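Local coordinates for sporozoite microneme protein essential for cell traversal (Plasmodium berghei, PDB 4U5A), which is probably secreted by sporozoites as a helical-bundle protein and is needed for the parasite to traverse host cells, at residues A[65-70]-A[187-192]; A[110-115]-A[182-187]; A[120-125]-A[171-176]. All blocks are in the same frame, centred on the assembly; numbering follows the deposited sequence.

Overall arrangement
Read from the N terminus, the chain lays down helix 10-39 and the short helix 49-57 before helix 59-84, where contact 1 begins. Contact 1 joins residues 65-70 to 187-192 and so closes the longest loop, with 116 residues between its segments. Helix 88-126 comes next and supplies the first halves of contacts 2 and 3. Contact 3 (120-125 with 171-176) nests inside contact 2 (110-115 with 182-187), which nests inside contact 1; none cross. All three end on helix 167-197, contacts 1 and 2 sharing D187. The last long helix is thus tied to both helix 59-84 and helix 88-126 of the four-helix bundle.

Contact 1 (A[65-70]-A[187-192])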
# COMPACT_ATOMS: atom_id res chain seq x y z
N LEU A 65 3.36 6.38 1.49
CA LEU A 65 3.16 5.66 2.73
C LEU A 65 3.86 6.38 3.88
O LEU A 65 3.43 6.30 5.03
CB LEU A 65 3.67 4.22 2.59
CG LEU A 65 2.86 3.37 1.60
CD1 LEU A 65 3.32 1.93 1.58
CD2 LEU A 65 1.38 3.44 1.92
N ASN A 66 4.93 7.10 3.57
CA ASN A 66 5.60 7.92 4.57
C ASN A 66 4.72 9.10 4.97
O ASN A 66 4.78 9.58 6.10
CB ASN A 66 6.96 8.40 4.05
CG ASN A 66 8.04 7.33 4.12
OD1 ASN A 66 7.91 6.35 4.86
ND2 ASN A 66 9.10 7.52 3.35
N ILE A 67 3.90 9.56 4.03
CA ILE A 67 2.95 10.63 4.28
C ILE A 67 1.84 10.16 5.23
O ILE A 67 1.54 10.83 6.22
CB ILE A 67 2.32 11.14 2.96
CG1 ILE A 67 3.38 11.80 2.07
CG2 ILE A 67 1.18 12.10 3.23
CD1 ILE A 67 2.84 12.32 0.76
N ILE A 68 1.25 9.01 4.91
CA ILE A 68 0.22 8.40 5.74
C ILE A 68 0.72 8.17 7.16
O ILE A 68 0.04 8.50 8.14
CB ILE A 68 -0.26 7.07 5.14
CG1 ILE A 68 -0.82 7.28 3.73
CG2 ILE A 68 -1.29 6.40 6.03
CD1 ILE A 68 -1.25 6.00 3.05
N ASP A 69 1.92 7.61 7.26
CA ASP A 69 2.56 7.37 8.55
C ASP A 69 2.75 8.67 9.31
O ASP A 69 2.43 8.75 10.50
CB ASP A 69 3.90 6.66 8.33
CG ASP A 69 4.55 6.19 9.63
OD1 ASP A 69 3.95 6.37 10.71
OD2 ASP A 69 5.66 5.63 9.56
N GLY A 70 3.25 9.69 8.63
CA GLY A 70 3.54 10.96 9.28
C GLY A 70 2.30 11.76 9.64
O GLY A 70 2.27 12.42 10.68
N ASP A 187 -5.65 9.25 -3.16
CA ASP A 187 -7.02 9.39 -2.66
C ASP A 187 -7.17 8.79 -1.26
O ASP A 187 -8.03 9.21 -0.49
CB ASP A 187 -8.00 8.76 -3.64
CG ASP A 187 -8.02 9.46 -4.98
OD1 ASP A 187 -7.44 10.56 -5.08
OD2 ASP A 187 -8.60 8.90 -5.94
N LEU A 188 -6.33 7.81 -0.95
CA LEU A 188 -6.33 7.19 0.37
C LEU A 188 -5.83 8.18 1.41
O LEU A 188 -6.36 8.26 2.52
CB LEU A 188 -5.46 5.93 0.36
CG LEU A 188 -5.62 4.97 1.54
CD1 LEU A 188 -7.08 4.63 1.77
CD2 LEU A 188 -4.82 3.70 1.29
N ILE A 189 -4.80 8.94 1.03
CA ILE A 189 -4.28 10.01 1.86
C ILE A 189 -5.38 11.05 2.08
O ILE A 189 -5.50 11.61 3.17
CB ILE A 189 -3.04 10.67 1.21
CG1 ILE A 189 -1.84 9.72 1.27
CG2 ILE A 189 -2.71 12.00 1.86
CD1 ILE A 189 -0.59 10.26 0.59
N ASN A 190 -6.19 11.27 1.06
CA ASN A 190 -7.29 12.22 1.17
C ASN A 190 -8.37 11.70 2.12
O ASN A 190 -8.93 12.46 2.91
CB ASN A 190 -7.88 12.52 -0.21
CG ASN A 190 -8.91 13.64 -0.17
OD1 ASN A 190 -8.57 14.80 0.08
ND2 ASN A 190 -10.17 13.30 -0.43
N ASP A 191 -8.66 10.40 2.04
CA ASP A 191 -9.63 9.78 2.94
C ASP A 191 -9.16 9.83 4.39
O ASP A 191 -9.96 10.05 5.30
CB ASP A 191 -9.89 8.32 2.53
CG ASP A 191 -10.64 8.20 1.21
OD1 ASP A 191 -11.35 9.16 0.84
OD2 ASP A 191 -10.53 7.14 0.56
N LEU A 192 -7.86 9.64 4.59
CA LEU A 192 -7.27 9.70 5.93
C LEU A 192 -7.39 11.09 6.53
O LEU A 192 -7.74 11.24 7.71
CB LEU A 192 -5.80 9.28 5.87
CG LEU A 192 -5.00 9.42 7.17
CD1 LEU A 192 -5.56 8.51 8.25
CD2 LEU A 192 -3.54 9.11 6.92
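I68 and I189 meet where two helices of a four-helix bundle, 59-84 and 167-197, lie side by side in the same direction. The short segments here run almost parallel, at 6°, with axes 10.2 Å apart. The CA atoms of I68 and I189 approach to 6.2 Å. The interface passes from a buried side, at I68 and L192, to a solvent side, at I67.

The buried side belongs to I68. Its two branches serve different partners. The CG1 branch passes obliquely along I189, with I68 CG1 3.6 Å from I189 CG1, while the methyl I68 CG2 turns to L192 and lies 3.6 Å from L192 CD2. L192 can reach it because its CG stands opposite the backbone N (chi1 174°), which carries the isobutyl group out toward the neighbouring helix. Behind this layer, I68 also touches F21 of helix 10-39 and L192 touches V101 of helix 88-126, placing the pair in the bundle interior where all four long helices gather.

The outer side is formed by I67, which is exposed to solvent. It meets I189 nearly at a right angle, and the overlap is smaller than that of I68. I189 links the two sides: it touches K64 and I71 as well as I67 and I68, so it sits as a knob in a hole of four residues on helix 59-84, the arrangement known as knobs-into-holes. Its CG1 is placed beside its own backbone N, and from there the extended chain (chi2 177°) runs out to I67. The terminal methyl I189 CD1 finishes 3.7 Å from I67 CG2, with I67 CB at 3.9 Å.

Contact 2 (A[110-115]-A[182-187]); sequences NSLIQI and IKNLTD
L112 reaches from helix 88-126 of the four-helix bundle toward helix 167-197 and there spreads its two methyl groups over N184 and L185. Both methyls touch the root of the asparagine, L112 CD1 lying 3.7 Å from N184 CB and L112 CD2 slightly farther from it. CD1 alone also comes near the amide nitrogen, N184 ND2. CD2 goes on to the leucine, where L112 CD2 meets L185 CD2 at 3.6 Å. One leucine therefore spans a polar, partly exposed neighbour and a buried apolar one.

Around them lies a second shell. L185 holds its CG beside its own backbone N (chi1 -69°), and with the chain then extended (chi2 174°) its CD2 is carried to L112, although CB does not start out straight at that helix. The same side chain touches P61 of helix 59-84, which brings a third helix to the leucine pair. On the neighbouring face of the segment 182-187, I182 packs against V60, P61 and K64. Further out, a side-chain bond doubles the backbone one: T186 OG1 donates to I182 O at 2.8 Å, while T186 N reaches that same oxygen from the opposite face of the carbonyl plane.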
# COMPACT_ATOMS: atom_id res chain seq x y z
N ASN A 110 -3.90 -3.17 2.06
CA ASN A 110 -3.77 -4.60 1.77
C ASN A 110 -4.55 -5.00 0.51
O ASN A 110 -4.06 -5.80 -0.31
CB ASN A 110 -4.23 -5.43 2.97
CG ASN A 110 -3.27 -5.36 4.15
OD1 ASN A 110 -2.06 -5.19 3.97
ND2 ASN A 110 -3.80 -5.51 5.36
N SER A 111 -5.74 -4.44 0.35
CA SER A 111 -6.52 -4.66 -0.87
C SER A 111 -5.72 -4.21 -2.10
O SER A 111 -5.61 -4.93 -3.11
CB SER A 111 -7.86 -3.91 -0.78
OG SER A 111 -8.65 -4.10 -1.94
N LEU A 112 -5.15 -3.01 -1.98
CA LEU A 112 -4.32 -2.42 -3.02
C LEU A 112 -3.13 -3.32 -3.36
O LEU A 112 -2.76 -3.48 -4.53
CB LEU A 112 -3.83 -1.05 -2.56
CG LEU A 112 -3.93 0.12 -3.54
CD1 LEU A 112 -5.31 0.17 -4.17
CD2 LEU A 112 -3.64 1.42 -2.83
N ILE A 113 -2.54 -3.92 -2.32
CA ILE A 113 -1.43 -4.85 -2.49
C ILE A 113 -1.87 -6.06 -3.30
O ILE A 113 -1.17 -6.46 -4.22
CB ILE A 113 -0.86 -5.32 -1.13
CG1 ILE A 113 -0.04 -4.21 -0.47
CG2 ILE A 113 0.02 -6.55 -1.32
CD1 ILE A 113 0.59 -4.63 0.85
N GLN A 114 -3.04 -6.61 -2.99
CA GLN A 114 -3.54 -7.75 -3.77
C GLN A 114 -3.69 -7.40 -5.25
O GLN A 114 -3.18 -8.10 -6.15
CB GLN A 114 -4.88 -8.22 -3.21
CG GLN A 114 -4.78 -8.84 -1.84
CD GLN A 114 -3.66 -9.86 -1.74
OE1 GLN A 114 -3.57 -10.79 -2.54
NE2 GLN A 114 -2.80 -9.68 -0.75
N ILE A 115 -4.40 -6.29 -5.49
CA ILE A 115 -4.59 -5.77 -6.84
C ILE A 115 -3.26 -5.69 -7.61
O ILE A 115 -3.16 -6.17 -8.74
CB ILE A 115 -5.27 -4.38 -6.80
CG1 ILE A 115 -6.70 -4.51 -6.25
CG2 ILE A 115 -5.27 -3.73 -8.18
CD1 ILE A 115 -7.48 -3.21 -6.27
N ILE A 182 -0.74 4.93 -7.95
CA ILE A 182 -0.40 6.16 -7.26
C ILE A 182 -1.64 7.00 -7.00
O ILE A 182 -1.74 7.68 -5.98
CB ILE A 182 0.63 6.98 -8.06
CG1 ILE A 182 1.84 6.12 -8.41
CG2 ILE A 182 1.08 8.20 -7.27
CD1 ILE A 182 2.55 5.53 -7.19
N LYS A 183 -2.60 6.94 -7.92
CA LYS A 183 -3.85 7.68 -7.76
C LYS A 183 -4.63 7.14 -6.57
O LYS A 183 -5.18 7.90 -5.77
CB LYS A 183 -4.68 7.62 -9.05
CG LYS A 183 -5.89 8.55 -9.06
CD LYS A 183 -7.13 7.89 -9.61
CE LYS A 183 -8.33 8.83 -9.49
NZ LYS A 183 -9.57 8.25 -10.06
N ASN A 184 -4.66 5.81 -6.43
CA ASN A 184 -5.34 5.17 -5.31
C ASN A 184 -4.68 5.51 -3.97
O ASN A 184 -5.36 5.66 -2.96
CB ASN A 184 -5.38 3.65 -5.49
CG ASN A 184 -6.47 3.20 -6.44
OD1 ASN A 184 -7.55 3.79 -6.48
ND2 ASN A 184 -6.20 2.16 -7.21
N LEU A 185 -3.35 5.62 -3.98
CA LEU A 185 -2.61 5.99 -2.78
C LEU A 185 -2.86 7.45 -2.43
O LEU A 185 -2.89 7.83 -1.26
CB LEU A 185 -1.11 5.74 -2.98
CG LEU A 185 -0.66 4.28 -3.07
CD1 LEU A 185 0.81 4.17 -3.41
CD2 LEU A 185 -0.95 3.56 -1.76
N THR A 186 -3.05 8.27 -3.46
CA THR A 186 -3.27 9.70 -3.27
C THR A 186 -4.65 9.98 -2.68
O THR A 186 -4.80 10.84 -1.81
CB THR A 186 -3.12 10.45 -4.61
OG1 THR A 186 -1.77 10.34 -5.06
CG2 THR A 186 -3.46 11.92 -4.45
N ASP A 187 -5.65 9.25 -3.16
CA ASP A 187 -7.02 9.39 -2.66
C ASP A 187 -7.17 8.79 -1.26
O ASP A 187 -8.03 9.21 -0.49
CB ASP A 187 -8.00 8.76 -3.64
CG ASP A 187 -8.02 9.46 -4.98
OD1 ASP A 187 -7.44 10.56 -5.08
OD2 ASP A 187 -8.60 8.90 -5.94

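Contact 3 (A[120-125]-A[171-176]); sequences KSHIIL and INFITP
F173 points the edge of its ring at the face of H122, a T-shaped (edge-to-face) pair that joins two antiparallel helices, 88-126 and 167-197, toward one end of the four-helix bundle. The ring planes stand at 83° and their centroids are 5.1 Å apart. The phenylalanine comes in end on: F173 CZ sits over the centre of the imidazole and 3.7 Å above its plane. Both side chains are thrown across the interface by the same choice of first torsion, each placing CG opposite its backbone N (H122 chi1 -165°, F173 chi1 178°).

The rings meet across segment axes that lie 11.4 Å apart. Beside the rings, I123 fills the inner part of the contact. Its CG1 comes obliquely to the phenyl group, 3.9 Å from F173 CE2.

Several neighbours complete the setting. K126 makes a cation-pi contact with F173, so the ring is used by residues one turn apart on the same helix, while L154 of helix 148-155 touches H122. I123 also packs on I39 of helix 10-39, and I174 on L54 and Y57 of helix 49-57.

Helix 167-197 is kinked at this level, since the N of P176 has no hydrogen to bond the preceding turn. Just before the kink, T175 OG1 donates to I171 O from above the carbonyl plane, and T175 N reaches that oxygen from the other face. Across the interface the inner edge closes with two methyl groups, I123 CD1 resting 3.9 Å from I174 CG2.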
# COMPACT_ATOMS: atom_id res chain seq x y z
N LYS A 120 1.42 -7.18 -10.98
CA LYS A 120 2.81 -7.63 -11.07
C LYS A 120 2.93 -8.89 -11.91
O LYS A 120 3.77 -8.97 -12.82
CB LYS A 120 3.39 -7.88 -9.67
CG LYS A 120 4.52 -8.90 -9.64
CD LYS A 120 4.88 -9.30 -8.22
CE LYS A 120 5.07 -10.81 -8.10
NZ LYS A 120 3.78 -11.52 -8.36
N SER A 121 2.10 -9.88 -11.59
CA SER A 121 2.09 -11.13 -12.35
C SER A 121 1.82 -10.86 -13.82
O SER A 121 2.48 -11.42 -14.71
CB SER A 121 1.05 -12.10 -11.78
OG SER A 121 1.40 -12.54 -10.48
N HIS A 122 0.84 -9.99 -14.08
CA HIS A 122 0.48 -9.61 -15.44
C HIS A 122 1.68 -9.00 -16.18
O HIS A 122 1.93 -9.32 -17.35
CB HIS A 122 -0.69 -8.62 -15.40
CG HIS A 122 -1.36 -8.43 -16.72
ND1 HIS A 122 -1.02 -9.15 -17.85
CD2 HIS A 122 -2.36 -7.59 -17.10
CE1 HIS A 122 -1.78 -8.76 -18.86
NE2 HIS A 122 -2.60 -7.82 -18.43
N ILE A 123 2.42 -8.13 -15.50
CA ILE A 123 3.59 -7.48 -16.09
C ILE A 123 4.69 -8.50 -16.40
O ILE A 123 5.25 -8.49 -17.50
CB ILE A 123 4.16 -6.38 -15.17
CG1 ILE A 123 3.19 -5.19 -15.10
CG2 ILE A 123 5.52 -5.91 -15.67
CD1 ILE A 123 3.56 -4.15 -14.05
N ILE A 124 5.00 -9.36 -15.43
CA ILE A 124 6.03 -10.38 -15.63
C ILE A 124 5.67 -11.28 -16.81
O ILE A 124 6.53 -11.59 -17.63
CB ILE A 124 6.24 -11.24 -14.36
CG1 ILE A 124 7.09 -10.48 -13.34
CG2 ILE A 124 6.97 -12.53 -14.70
CD1 ILE A 124 7.35 -11.23 -12.04
N LEU A 125 4.41 -11.68 -16.91
CA LEU A 125 3.99 -12.52 -18.02
C LEU A 125 4.09 -11.80 -19.37
O LEU A 125 4.70 -12.33 -20.31
CB LEU A 125 2.55 -13.01 -17.81
CG LEU A 125 2.37 -14.13 -16.79
CD1 LEU A 125 0.94 -14.67 -16.81
CD2 LEU A 125 3.36 -15.24 -17.06
N ILE A 171 6.60 1.01 -21.31
CA ILE A 171 6.10 2.26 -20.75
C ILE A 171 4.61 2.38 -21.06
O ILE A 171 3.81 2.69 -20.17
CB ILE A 171 6.85 3.50 -21.31
CG1 ILE A 171 8.14 3.77 -20.54
CG2 ILE A 171 6.02 4.75 -21.13
CD1 ILE A 171 9.24 2.79 -20.78
N ASN A 172 4.24 2.10 -22.30
CA ASN A 172 2.85 2.21 -22.71
C ASN A 172 1.94 1.26 -21.95
O ASN A 172 0.75 1.53 -21.78
CB ASN A 172 2.73 1.95 -24.22
CG ASN A 172 1.29 1.76 -24.67
OD1 ASN A 172 0.43 2.61 -24.42
ND2 ASN A 172 1.01 0.64 -25.32
N PHE A 173 2.49 0.16 -21.45
CA PHE A 173 1.67 -0.82 -20.74
C PHE A 173 1.58 -0.54 -19.24
O PHE A 173 0.50 -0.65 -18.66
CB PHE A 173 2.20 -2.23 -20.95
CG PHE A 173 1.43 -3.28 -20.20
CD1 PHE A 173 0.11 -3.55 -20.52
CD2 PHE A 173 2.03 -3.99 -19.17
CE1 PHE A 173 -0.60 -4.52 -19.83
CE2 PHE A 173 1.32 -4.95 -18.48
CZ PHE A 173 0.00 -5.22 -18.81
N ILE A 174 2.70 -0.20 -18.61
CA ILE A 174 2.70 -0.04 -17.16
C ILE A 174 2.30 1.37 -16.74
O ILE A 174 2.02 1.60 -15.56
CB ILE A 174 4.08 -0.38 -16.55
CG1 ILE A 174 5.12 0.67 -16.94
CG2 ILE A 174 4.53 -1.77 -16.96
CD1 ILE A 174 6.46 0.44 -16.30
N THR A 175 2.26 2.31 -17.67
CA THR A 175 1.88 3.68 -17.32
C THR A 175 0.43 3.77 -16.78
O THR A 175 0.21 4.40 -15.75
CB THR A 175 2.05 4.66 -18.51
OG1 THR A 175 3.45 4.85 -18.77
CG2 THR A 175 1.41 6.00 -18.21
N PRO A 176 -0.55 3.13 -17.45
CA PRO A 176 -1.88 3.22 -16.83
C PRO A 176 -1.97 2.51 -15.49
O PRO A 176 -2.62 3.01 -14.57
CB PRO A 176 -2.80 2.54 -17.85
CG PRO A 176 -2.07 2.56 -19.13
CD PRO A 176 -0.61 2.56 -18.81